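Long-range contact in bacterial regulatory proteins, tetR family (Corynebacterium glutamicum, PDB 3AQT), which acts as a TetR-family transcriptional repressor that binds resorcinol as its inducer and probably recognises DNA through a helix-turn-helix motif: residues F123-R132 with D210-V221. Numbering follows the deposited sequence.
Sequences FAGSLRHLVR and DQIFAAAMLRMV. With RCO (resorcinol), chain D.
Asp210 OD2 accepts a nearly straight bond from Arg128 NE (3.0 Å, N-H...O angle 174°), the hydrogen-bonded part of a salt bridge. The oxygen lies in the guanidinium plane, yet the donor reaches it from above the carboxylate plane, 51° out. Asp210 CG sits between its backbone N and carbonyl carbon, which brings OD2 to the guanidinium. Arg132 NH1 adds a long, purely electrostatic contact to Asp210 OD2 at 3.7 Å, since the oxygen lies well off its guanidinium plane. Gln211 CG covers one face of the Arg128 guanidinium, whose NH1 is bonded to Arg234 O, tying in the chain beyond helix 225-231. These links join helices 119-134 and 209-220 of the all-helical, TetR-type ligand-binding domain; the axes of their segments run 140° apart in direction and come within 8.6 Å. Where the helices pass, two small side chains meet, Ala124 CB with Ala214 CB at 4.1 Å. At the other end, the Phe123 ring bridges helix and ligand. Its CD2 edge meets Leu218 CD2 (4.1 Å), CE2 approaches Met217 CB, and CD1 lies 3.3 Å from resorcinol O3, which sits in the ring plane. Leu127 splits likewise, CD1 against Met217 CB (3.7 Å) and CD2 against resorcinol C5 (3.8 Å).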
loop_
_atom_site.group_PDB
_atom_site.type_symbol
_atom_site.label_atom_id
_atom_site.label_comp_id
_atom_site.label_asym_id
_atom_site.label_seq_id
_atom_site.Cartn_x
_atom_site.Cartn_y
_atom_site.Cartn_z
ATOM N N PHE B 123 19.784 2.869 4.059
ATOM C CA PHE B 123 18.414 2.483 3.748
ATOM C C PHE B 123 17.556 2.402 4.999
ATOM O O PHE B 123 16.453 2.951 5.045
ATOM C CB PHE B 123 18.426 1.134 3.035
ATOM C CG PHE B 123 17.084 0.689 2.542
ATOM C CD1 PHE B 123 16.303 1.524 1.750
ATOM C CD2 PHE B 123 16.620 -0.594 2.828
ATOM C CE1 PHE B 123 15.083 1.090 1.250
ATOM C CE2 PHE B 123 15.400 -1.037 2.330
ATOM C CZ PHE B 123 14.630 -0.191 1.538
ATOM N N ALA B 124 18.073 1.721 6.016
ATOM C CA ALA B 124 17.361 1.568 7.273
ATOM C C ALA B 124 17.143 2.911 7.956
ATOM O O ALA B 124 16.046 3.209 8.425
ATOM C CB ALA B 124 18.135 0.644 8.193
ATOM N N GLY B 125 18.196 3.717 8.012
ATOM C CA GLY B 125 18.099 5.014 8.653
ATOM C C GLY B 125 17.106 5.921 7.959
ATOM O O GLY B 125 16.358 6.660 8.610
ATOM N N SER B 126 17.106 5.880 6.632
ATOM C CA SER B 126 16.190 6.696 5.863
ATOM C C SER B 126 14.760 6.320 6.232
ATOM O O SER B 126 13.931 7.189 6.531
ATOM C CB SER B 126 16.407 6.479 4.361
ATOM O OG SER B 126 17.719 6.842 3.965
ATOM N N LEU B 127 14.479 5.018 6.219
ATOM C CA LEU B 127 13.146 4.539 6.545
ATOM C C LEU B 127 12.740 4.904 7.964
ATOM O O LEU B 127 11.600 5.307 8.202
ATOM C CB LEU B 127 13.066 3.027 6.329
ATOM C CG LEU B 127 13.252 2.625 4.858
ATOM C CD1 LEU B 127 13.246 1.106 4.715
ATOM C CD2 LEU B 127 12.139 3.256 4.019
ATOM N N ARG B 128 13.670 4.788 8.908
ATOM C CA ARG B 128 13.351 5.122 10.290
ATOM C C ARG B 128 12.977 6.595 10.417
ATOM O O ARG B 128 12.099 6.947 11.204
ATOM C CB ARG B 128 14.522 4.777 11.210
ATOM C CG ARG B 128 14.779 3.286 11.317
ATOM C CD ARG B 128 16.022 3.005 12.115
ATOM N NE ARG B 128 15.916 3.541 13.467
ATOM C CZ ARG B 128 16.937 3.650 14.311
ATOM N NH1 ARG B 128 18.155 3.263 13.946
ATOM N NH2 ARG B 128 16.737 4.134 15.528
ATOM N N HIS B 129 13.628 7.454 9.637
ATOM C CA HIS B 129 13.296 8.876 9.682
ATOM C C HIS B 129 11.881 9.123 9.153
ATOM O O HIS B 129 11.153 9.948 9.701
ATOM C CB HIS B 129 14.293 9.706 8.862
ATOM C CG HIS B 129 15.541 10.053 9.607
ATOM N ND1 HIS B 129 15.523 10.753 10.795
ATOM C CD2 HIS B 129 16.843 9.788 9.346
ATOM C CE1 HIS B 129 16.760 10.903 11.233
ATOM N NE2 HIS B 129 17.579 10.327 10.372
ATOM N N LEU B 130 11.498 8.417 8.085
ATOM C CA LEU B 130 10.165 8.586 7.516
ATOM C C LEU B 130 9.117 8.176 8.545
ATOM O O LEU B 130 8.151 8.898 8.774
ATOM C CB LEU B 130 10.011 7.770 6.219
ATOM C CG LEU B 130 10.873 8.248 5.032
ATOM C CD1 LEU B 130 10.636 7.397 3.807
ATOM C CD2 LEU B 130 10.541 9.696 4.719
ATOM N N VAL B 131 9.320 7.036 9.196
ATOM C CA VAL B 131 8.361 6.589 10.194
ATOM C C VAL B 131 8.233 7.587 11.342
ATOM O O VAL B 131 7.120 7.957 11.716
ATOM C CB VAL B 131 8.736 5.205 10.761
ATOM C CG1 VAL B 131 7.849 4.866 11.939
ATOM C CG2 VAL B 131 8.572 4.148 9.679
ATOM N N ARG B 132 9.359 8.031 11.896
ATOM C CA ARG B 132 9.324 8.991 13.003
ATOM C C ARG B 132 8.656 10.299 12.588
ATOM O O ARG B 132 7.908 10.894 13.359
ATOM C CB ARG B 132 10.740 9.265 13.529
ATOM C CG ARG B 132 11.516 7.987 13.773
ATOM C CD ARG B 132 12.219 7.922 15.118
ATOM N NE ARG B 132 13.520 8.581 15.127
ATOM C CZ ARG B 132 14.517 8.228 15.935
ATOM N NH1 ARG B 132 14.356 7.222 16.788
ATOM N NH2 ARG B 132 15.672 8.877 15.896
ATOM N N ASP B 210 9.828 2.282 14.347
ATOM C CA ASP B 210 10.669 2.570 13.198
ATOM C C ASP B 210 11.741 1.492 13.019
ATOM O O ASP B 210 12.018 1.049 11.900
ATOM C CB ASP B 210 11.308 3.953 13.360
ATOM C CG ASP B 210 12.245 4.032 14.554
ATOM O OD1 ASP B 210 11.887 3.521 15.631
ATOM O OD2 ASP B 210 13.337 4.620 14.422
ATOM N N GLN B 211 12.332 1.056 14.127
ATOM C CA GLN B 211 13.365 0.029 14.075
ATOM C C GLN B 211 12.821 -1.280 13.536
ATOM O O GLN B 211 13.395 -1.880 12.625
ATOM C CB GLN B 211 13.955 -0.200 15.464
ATOM C CG GLN B 211 14.844 0.930 15.959
ATOM C CD GLN B 211 15.479 0.616 17.302
ATOM O OE1 GLN B 211 15.742 -0.543 17.616
ATOM N NE2 GLN B 211 15.743 1.648 18.092
ATOM N N ILE B 212 11.703 -1.716 14.100
ATOM C CA ILE B 212 11.078 -2.959 13.690
ATOM C C ILE B 212 10.704 -2.920 12.219
ATOM O O ILE B 212 10.890 -3.898 11.501
ATOM C CB ILE B 212 9.828 -3.241 14.537
ATOM C CG1 ILE B 212 10.229 -3.361 16.008
ATOM C CG2 ILE B 212 9.164 -4.527 14.075
ATOM C CD1 ILE B 212 9.071 -3.274 17.000
ATOM N N PHE B 213 10.183 -1.789 11.758
ATOM C CA PHE B 213 9.821 -1.683 10.357
ATOM C C PHE B 213 11.060 -1.736 9.465
ATOM O O PHE B 213 11.083 -2.444 8.460
ATOM C CB PHE B 213 9.055 -0.388 10.072
ATOM C CG PHE B 213 8.800 -0.168 8.607
ATOM C CD1 PHE B 213 7.943 -1.008 7.907
ATOM C CD2 PHE B 213 9.487 0.817 7.909
ATOM C CE1 PHE B 213 7.782 -0.873 6.530
ATOM C CE2 PHE B 213 9.336 0.959 6.535
ATOM C CZ PHE B 213 8.481 0.112 5.842
ATOM N N ALA B 214 12.091 -0.983 9.832
ATOM C CA ALA B 214 13.316 -0.957 9.040
ATOM C C ALA B 214 13.938 -2.344 8.946
ATOM O O ALA B 214 14.437 -2.743 7.886
ATOM C CB ALA B 214 14.313 0.033 9.639
ATOM N N ALA B 215 13.908 -3.086 10.050
ATOM C CA ALA B 215 14.480 -4.431 10.050
ATOM C C ALA B 215 13.781 -5.316 9.025
ATOM O O ALA B 215 14.429 -6.041 8.268
ATOM C CB ALA B 215 14.369 -5.049 11.434
ATOM N N ALA B 216 12.452 -5.253 9.001
ATOM C CA ALA B 216 11.675 -6.054 8.059
ATOM C C ALA B 216 12.028 -5.701 6.619
ATOM O O ALA B 216 12.095 -6.586 5.759
ATOM C CB ALA B 216 10.182 -5.857 8.295
HETATM N N MSE B 217 12.258 -4.418 6.350
HETATM C CA MSE B 217 12.609 -4.014 4.995
HETATM C C MSE B 217 14.014 -4.496 4.661
HETATM O O MSE B 217 14.298 -4.851 3.508
HETATM C CB MSE B 217 12.501 -2.492 4.826
HETATM C CG MSE B 217 11.070 -1.944 4.878
HETATM SE SE MSE B 217 9.787 -2.870 3.714
HETATM C CE MSE B 217 10.742 -2.731 2.053
ATOM N N LEU B 218 14.887 -4.524 5.672
ATOM C CA LEU B 218 16.253 -4.995 5.473
ATOM C C LEU B 218 16.215 -6.475 5.156
ATOM O O LEU B 218 16.945 -6.953 4.293
ATOM C CB LEU B 218 17.119 -4.752 6.718
ATOM C CG LEU B 218 17.630 -3.317 6.895
ATOM C CD1 LEU B 218 18.498 -3.207 8.129
ATOM C CD2 LEU B 218 18.426 -2.921 5.666
ATOM N N ARG B 219 15.360 -7.210 5.855
ATOM C CA ARG B 219 15.258 -8.633 5.581
ATOM C C ARG B 219 14.697 -8.837 4.175
ATOM O O ARG B 219 15.142 -9.711 3.432
ATOM C CB ARG B 219 14.380 -9.316 6.630
ATOM C CG ARG B 219 15.086 -9.499 7.963
ATOM C CD ARG B 219 14.317 -10.418 8.884
ATOM N NE ARG B 219 13.300 -9.696 9.631
ATOM C CZ ARG B 219 13.493 -9.176 10.837
ATOM N NH1 ARG B 219 14.669 -9.310 11.435
ATOM N NH2 ARG B 219 12.510 -8.512 11.434
HETATM N N MSE B 220 13.738 -7.999 3.796
HETATM C CA MSE B 220 13.147 -8.100 2.476
HETATM C C MSE B 220 14.181 -7.956 1.373
HETATM O O MSE B 220 14.024 -8.546 0.308
HETATM C CB MSE B 220 12.061 -7.043 2.285
HETATM C CG MSE B 220 11.329 -7.206 0.965
HETATM SE SE MSE B 220 10.121 -5.770 0.578
HETATM C CE MSE B 220 11.389 -4.645 -0.372
ATOM N N VAL B 221 15.235 -7.174 1.613
ATOM C CA VAL B 221 16.266 -7.008 0.594
ATOM C C VAL B 221 17.497 -7.914 0.740
ATOM O O VAL B 221 18.550 -7.651 0.144
ATOM C CB VAL B 221 16.712 -5.525 0.446
ATOM C CG1 VAL B 221 15.595 -4.733 -0.221
ATOM C CG2 VAL B 221 17.067 -4.923 1.796
HETATM C C1 RCO D . 14.773 7.778 0.870
HETATM C C2 RCO D . 15.911 6.914 0.793
HETATM C C3 RCO D . 15.782 5.540 1.133
HETATM C C4 RCO D . 14.531 5.041 1.536
HETATM C C5 RCO D . 13.413 5.888 1.611
HETATM C C6 RCO D . 13.534 7.263 1.274
HETATM O O1 RCO D . 14.907 9.123 0.538
HETATM O O3 RCO D . 16.872 4.675 1.073
#